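Manganese-containing pseudocatalase (Thermus thermophilus, PDB 2V8T) catalyses the disproportionation of hydrogen peroxide into water and dioxygen, using a pair of manganese ions bound in each subunit. Local coordinates at the interface of chains A and B and the interface of chains A and C. Numbering follows the deposited sequence. Chains: chain A/B/C, Manganese-containing pseudocatalase.

Contact 1: the interface of chains A and B. Residues chain A 149, 152-153, 156, 202, 204, 207, 210; chain B 149, 152-153, 156, 202, 204, 207, 210.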
# COMPACT_ATOMS: atom_id res chain seq x y z
N LEU A 149 19.23 -19.46 -2.65
CA LEU A 149 19.73 -18.78 -1.46
C LEU A 149 18.57 -18.06 -0.75
O LEU A 149 18.40 -18.16 0.46
CB LEU A 149 20.86 -17.82 -1.87
CG LEU A 149 21.40 -16.97 -0.74
CD1 LEU A 149 22.04 -17.79 0.38
CD2 LEU A 149 22.42 -15.95 -1.32
N PHE A 152 16.28 -20.68 0.96
CA PHE A 152 16.87 -21.19 2.22
C PHE A 152 16.59 -20.20 3.35
O PHE A 152 16.11 -20.56 4.42
CB PHE A 152 18.36 -21.43 1.98
CG PHE A 152 19.08 -21.98 3.19
CD1 PHE A 152 19.11 -23.33 3.46
CD2 PHE A 152 19.72 -21.12 4.07
CE1 PHE A 152 19.77 -23.83 4.57
CE2 PHE A 152 20.39 -21.62 5.19
CZ PHE A 152 20.43 -22.97 5.41
N PHE A 153 16.92 -18.92 3.08
CA PHE A 153 16.60 -17.84 4.05
C PHE A 153 15.11 -17.81 4.38
O PHE A 153 14.72 -17.72 5.54
CB PHE A 153 17.08 -16.50 3.48
CG PHE A 153 16.52 -15.35 4.25
CD1 PHE A 153 16.94 -15.07 5.55
CD2 PHE A 153 15.50 -14.58 3.73
CE1 PHE A 153 16.33 -14.08 6.30
CE2 PHE A 153 14.93 -13.55 4.50
CZ PHE A 153 15.36 -13.33 5.81
N VAL A 156 14.01 -20.46 6.89
CA VAL A 156 14.43 -20.27 8.29
C VAL A 156 13.81 -19.00 8.90
O VAL A 156 13.56 -18.98 10.11
CB VAL A 156 15.95 -20.38 8.47
CG1 VAL A 156 16.41 -21.79 8.16
CG2 VAL A 156 16.74 -19.35 7.68
N VAL A 202 29.15 -25.11 -1.06
CA VAL A 202 29.07 -24.51 0.28
C VAL A 202 28.09 -25.35 1.10
O VAL A 202 26.98 -25.63 0.65
CB VAL A 202 28.60 -23.06 0.18
CG1 VAL A 202 28.42 -22.45 1.57
CG2 VAL A 202 29.59 -22.23 -0.67
N MET A 204 25.69 -25.54 3.19
CA MET A 204 24.62 -24.76 3.81
C MET A 204 23.92 -25.47 4.92
O MET A 204 23.48 -24.84 5.90
CB MET A 204 23.64 -24.30 2.74
CG MET A 204 24.18 -23.29 1.78
SD MET A 204 24.79 -21.78 2.54
CE MET A 204 23.26 -21.09 3.17
N MET A 207 24.77 -24.88 8.64
CA MET A 207 24.30 -23.70 9.34
C MET A 207 23.06 -23.98 10.17
O MET A 207 22.70 -23.21 11.04
CB MET A 207 23.87 -22.52 8.24
CG MET A 207 24.07 -21.15 8.79
SD MET A 207 23.70 -20.00 7.57
CE MET A 207 25.20 -20.04 6.65
N ILE A 210 18.56 -22.71 12.37
CA ILE A 210 18.41 -21.28 12.58
C ILE A 210 16.95 -21.04 13.01
O ILE A 210 16.05 -21.50 12.31
CB ILE A 210 18.71 -20.48 11.31
CG1 ILE A 210 20.15 -20.70 10.86
CG2 ILE A 210 18.42 -19.00 11.53
CD1 ILE A 210 20.41 -20.22 9.42
N LEU B 149 22.59 -13.72 7.44
CA LEU B 149 22.21 -14.48 6.27
C LEU B 149 21.36 -13.62 5.32
O LEU B 149 21.59 -13.56 4.12
CB LEU B 149 21.47 -15.75 6.71
CG LEU B 149 20.94 -16.62 5.58
CD1 LEU B 149 22.04 -17.15 4.68
CD2 LEU B 149 20.09 -17.77 6.19
N PHE B 152 23.64 -10.98 3.61
CA PHE B 152 24.43 -11.58 2.52
C PHE B 152 23.59 -11.66 1.25
O PHE B 152 23.98 -11.23 0.17
CB PHE B 152 24.96 -12.93 2.98
CG PHE B 152 25.81 -13.65 1.96
CD1 PHE B 152 27.16 -13.35 1.85
CD2 PHE B 152 25.26 -14.57 1.10
CE1 PHE B 152 27.95 -14.01 0.91
CE2 PHE B 152 26.05 -15.21 0.14
CZ PHE B 152 27.40 -14.95 0.08
N PHE B 153 22.37 -12.24 1.41
CA PHE B 153 21.42 -12.30 0.30
C PHE B 153 21.11 -10.90 -0.25
O PHE B 153 21.10 -10.68 -1.45
CB PHE B 153 20.14 -13.02 0.77
CG PHE B 153 19.01 -12.82 -0.21
CD1 PHE B 153 19.02 -13.47 -1.46
CD2 PHE B 153 17.98 -11.97 0.06
CE1 PHE B 153 18.06 -13.24 -2.40
CE2 PHE B 153 16.99 -11.75 -0.90
CZ PHE B 153 17.06 -12.38 -2.11
N VAL B 156 23.79 -9.52 -2.56
CA VAL B 156 23.90 -10.12 -3.90
C VAL B 156 22.62 -9.88 -4.74
O VAL B 156 22.74 -9.77 -5.97
CB VAL B 156 24.34 -11.58 -3.85
CG1 VAL B 156 25.77 -11.66 -3.30
CG2 VAL B 156 23.41 -12.50 -3.08
N VAL B 202 30.45 -22.15 7.94
CA VAL B 202 30.04 -22.36 6.56
C VAL B 202 30.75 -21.31 5.71
O VAL B 202 30.71 -20.10 6.01
CB VAL B 202 28.50 -22.23 6.44
CG1 VAL B 202 28.12 -22.37 4.97
CG2 VAL B 202 27.84 -23.31 7.26
N MET B 204 30.69 -19.17 3.30
CA MET B 204 29.78 -18.42 2.44
C MET B 204 30.47 -17.67 1.35
O MET B 204 29.91 -17.53 0.27
CB MET B 204 28.97 -17.43 3.31
CG MET B 204 27.98 -18.09 4.24
SD MET B 204 26.76 -19.13 3.40
CE MET B 204 25.84 -17.90 2.48
N MET B 207 30.63 -19.08 -2.28
CA MET B 207 29.50 -18.96 -3.16
C MET B 207 29.63 -17.80 -4.12
O MET B 207 28.91 -17.75 -5.13
CB MET B 207 28.10 -18.71 -2.30
CG MET B 207 26.92 -19.24 -2.96
SD MET B 207 25.56 -19.02 -1.89
CE MET B 207 25.83 -20.36 -0.76
N ILE B 210 27.73 -14.01 -7.10
CA ILE B 210 26.36 -14.21 -7.49
C ILE B 210 25.88 -12.90 -8.12
O ILE B 210 26.04 -11.85 -7.51
CB ILE B 210 25.47 -14.55 -6.26
CG1 ILE B 210 25.89 -15.85 -5.60
CG2 ILE B 210 23.99 -14.58 -6.71
CD1 ILE B 210 25.31 -16.03 -4.23
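Helix 144-166 and the 3-10 helix 204-207 of chain A, with the loop residues A:Val202 and A:Ile210 on either side of the latter, meet the same elements of chain B across a two-fold axis. The patch illustrates how a symmetric contact can be built without polar bonding: no nitrogen or oxygen of one chain comes within bonding reach of the other, and aliphatic, thioether and aromatic groups do the work.

A:Leu149, like its twin B:Leu149, is the principal knob. Its CG stands anti to the backbone N (chi1 176°), which sends the CD2 branch across the boundary against the partner's helix. There A:Leu149 CD2 lies 4.0 Å from B:Phe152 CD2, touching the CD2-CE2 side of a ring whose chain crosses its own at about a right angle. A:Leu149 CD2 also lies 4.0 Å from B:Val156 CG2, with B:Ile210 CD1 and the backbone CA of B:Phe153 also lining this methyl. The B:Phe152 ring is backed within its own chain by B:Met204, whose CB sits over one face, offset toward the rim; the residue that supports the ring thus also reaches the axis.

At the axis A:Met204 and B:Met204, both bent at chi2 and chi3, cross nearly perpendicularly and bring A:Met204 SD to 3.4 Å from B:Met204 SD. A:Met207 flanks this sulfur pair. Its chain is extended through chi2 (177°) and turns at chi3, so that the terminal methyl A:Met207 CE rests 3.7 Å from B:Met204 SD. A:Met207 CE also lies 4.0 Å from B:Val202 CB, wedged between valine and thioether. The CG2 branch of A:Val202, anti to its carbonyl carbon, lies 3.7 Å from the backbone N of B:Met207. Packing is also tight where the two valine methyls meet tip to tip, with A:Val202 CG1 and B:Val202 CG1 3.4 Å apart, closer than usual van der Waals contact.

Contact 2: the interface of chains A and C. Residues chain A 82, 118-120, 122-124; chain C 45, 49, 140-141.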
# COMPACT_ATOMS: atom_id res chain seq x y z
N ASN A 82 -9.42 -20.81 11.38
CA ASN A 82 -10.86 -21.02 11.38
C ASN A 82 -11.31 -21.76 12.63
O ASN A 82 -12.39 -21.49 13.17
CB ASN A 82 -11.30 -21.72 10.12
CG ASN A 82 -11.19 -20.83 8.90
OD1 ASN A 82 -11.24 -19.60 9.03
ND2 ASN A 82 -11.06 -21.45 7.71
N ALA A 118 -15.26 -8.12 8.00
CA ALA A 118 -15.01 -8.56 6.63
C ALA A 118 -15.17 -10.07 6.49
O ALA A 118 -15.74 -10.57 5.52
CB ALA A 118 -13.59 -8.17 6.19
N GLY A 119 -14.56 -10.81 7.40
CA GLY A 119 -14.78 -12.23 7.45
C GLY A 119 -16.05 -12.55 8.22
O GLY A 119 -16.49 -11.77 9.07
N GLY A 120 -16.61 -13.72 7.98
CA GLY A 120 -17.66 -14.25 8.81
C GLY A 120 -17.08 -15.11 9.93
O GLY A 120 -17.29 -16.31 9.99
N ASN A 122 -13.82 -15.81 10.06
CA ASN A 122 -13.00 -16.74 9.28
C ASN A 122 -11.68 -16.05 8.89
O ASN A 122 -11.50 -14.84 9.01
CB ASN A 122 -13.75 -17.31 8.08
CG ASN A 122 -14.33 -16.31 7.11
OD1 ASN A 122 -13.54 -15.43 6.53
ND2 ASN A 122 -15.58 -16.30 6.89
N SER A 123 -10.77 -16.90 8.39
CA SER A 123 -9.46 -16.46 7.98
C SER A 123 -9.53 -15.44 6.85
O SER A 123 -10.48 -15.41 6.05
CB SER A 123 -8.60 -17.65 7.51
OG SER A 123 -8.92 -18.13 6.23
N LEU A 124 -8.50 -14.58 6.82
CA LEU A 124 -8.34 -13.55 5.81
C LEU A 124 -6.92 -13.60 5.27
O LEU A 124 -6.03 -14.24 5.84
CB LEU A 124 -8.67 -12.16 6.39
CG LEU A 124 -10.12 -12.01 6.91
CD1 LEU A 124 -10.23 -10.72 7.70
CD2 LEU A 124 -11.13 -12.04 5.78
N TYR C 45 -9.79 -19.31 -0.63
CA TYR C 45 -10.10 -18.96 0.74
C TYR C 45 -11.57 -19.23 1.06
O TYR C 45 -11.88 -19.70 2.16
CB TYR C 45 -9.69 -17.51 1.07
CG TYR C 45 -8.21 -17.42 1.40
CD1 TYR C 45 -7.79 -17.50 2.70
CD2 TYR C 45 -7.24 -17.41 0.39
CE1 TYR C 45 -6.44 -17.49 2.99
CE2 TYR C 45 -5.90 -17.42 0.66
CZ TYR C 45 -5.52 -17.46 1.99
OH TYR C 45 -4.18 -17.44 2.32
N ASN C 49 -12.78 -21.57 4.14
CA ASN C 49 -13.64 -20.92 5.12
C ASN C 49 -15.08 -21.42 5.08
O ASN C 49 -15.91 -20.98 5.87
CB ASN C 49 -13.60 -19.42 4.89
CG ASN C 49 -12.23 -18.81 5.14
OD1 ASN C 49 -11.36 -19.42 5.79
ND2 ASN C 49 -12.04 -17.58 4.67
N THR C 140 -14.26 -12.99 1.27
CA THR C 140 -14.60 -14.27 1.90
C THR C 140 -15.43 -13.95 3.15
O THR C 140 -14.94 -13.78 4.25
CB THR C 140 -13.39 -15.16 2.12
OG1 THR C 140 -13.76 -16.38 2.74
CG2 THR C 140 -12.25 -14.52 2.92
N SER C 141 -16.74 -13.78 2.91
CA SER C 141 -17.64 -13.27 3.93
C SER C 141 -18.22 -14.34 4.82
O SER C 141 -18.86 -14.03 5.83
CB SER C 141 -18.84 -12.57 3.26
OG SER C 141 -19.77 -13.49 2.67
O HOH W 1 -16.84 -18.73 7.37
O HOH W 2 -13.70 -10.88 3.16
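A two-fold symmetric interface joins chains A and C, and this patch of it, mainly polar, fastens the end of one subunit's helix to a loop of the other, presumably stabilising the hexamer. C:Asn49, the last residue of helix 36-49, serves as the plug, entering between A:Asn82 of helix 57-85 and the loop 118-124.

The plug's carboxamide is gripped at both ends. Its oxygen accepts two hydrogen bonds, each in the carbonyl plane and on a lone pair. A:Asn82 ND2 donates over 2.8 Å to C:Asn49 OD1. The two amides are turned 76° to each other. From the serine hydroxyl, A:Ser123 OG donates to C:Asn49 OD1, also over 2.8 Å. The nitrogen C:Asn49 ND2 gives one hydrogen to the carbonyl A:Ser123 O at 3.0 Å, arriving above the carbonyl plane. C:Asn49 ND2 gives the other to its own chain's C:Thr140 OG1 at 2.8 Å. This last bond is the straighter, at 162° at the hydrogen. Together these bonds fix both the rotation and the sense of the amide.

The A:Asn122 amide stacks on that of C:Asn49, the planes 19° apart. A second-shell bond, A:Ser123 N to A:Asn82 OD1, ties the loop to the helix and helps orient the A:Asn82 amide. Waters extend the contact: one joins A:Asn122 ND2 to C:Asn49 O, another A:Ala118 O to C:Thr140 N. As modelled, A:Asn122 OD1 faces C:Thr140 O at 3.1 Å, an unfavourable pair of acceptors; a reversed amide, which the coordinates do not exclude, could turn this into a hydrogen bond. Beside the polar cluster, the methyls A:Leu124 CD2 and C:Thr140 CG2 touch at 3.9 Å.

About 37 Å separates the C-alpha centres of contact 1 and contact 2, and they share no residue and no helix, so in these patches chain A meets its two partners through separate surfaces. Both nevertheless involve helices that supply manganese ligands. Helix 144-166, used in contact 1, carries Glu155; helices 57-85 and 36-49, used in contact 2, carry Glu70 with His73 and Glu36. Subunit association may therefore help brace the helices around the dimanganese centre, and two distinct two-fold contacts per chain can connect subunits into the six-chain assembly.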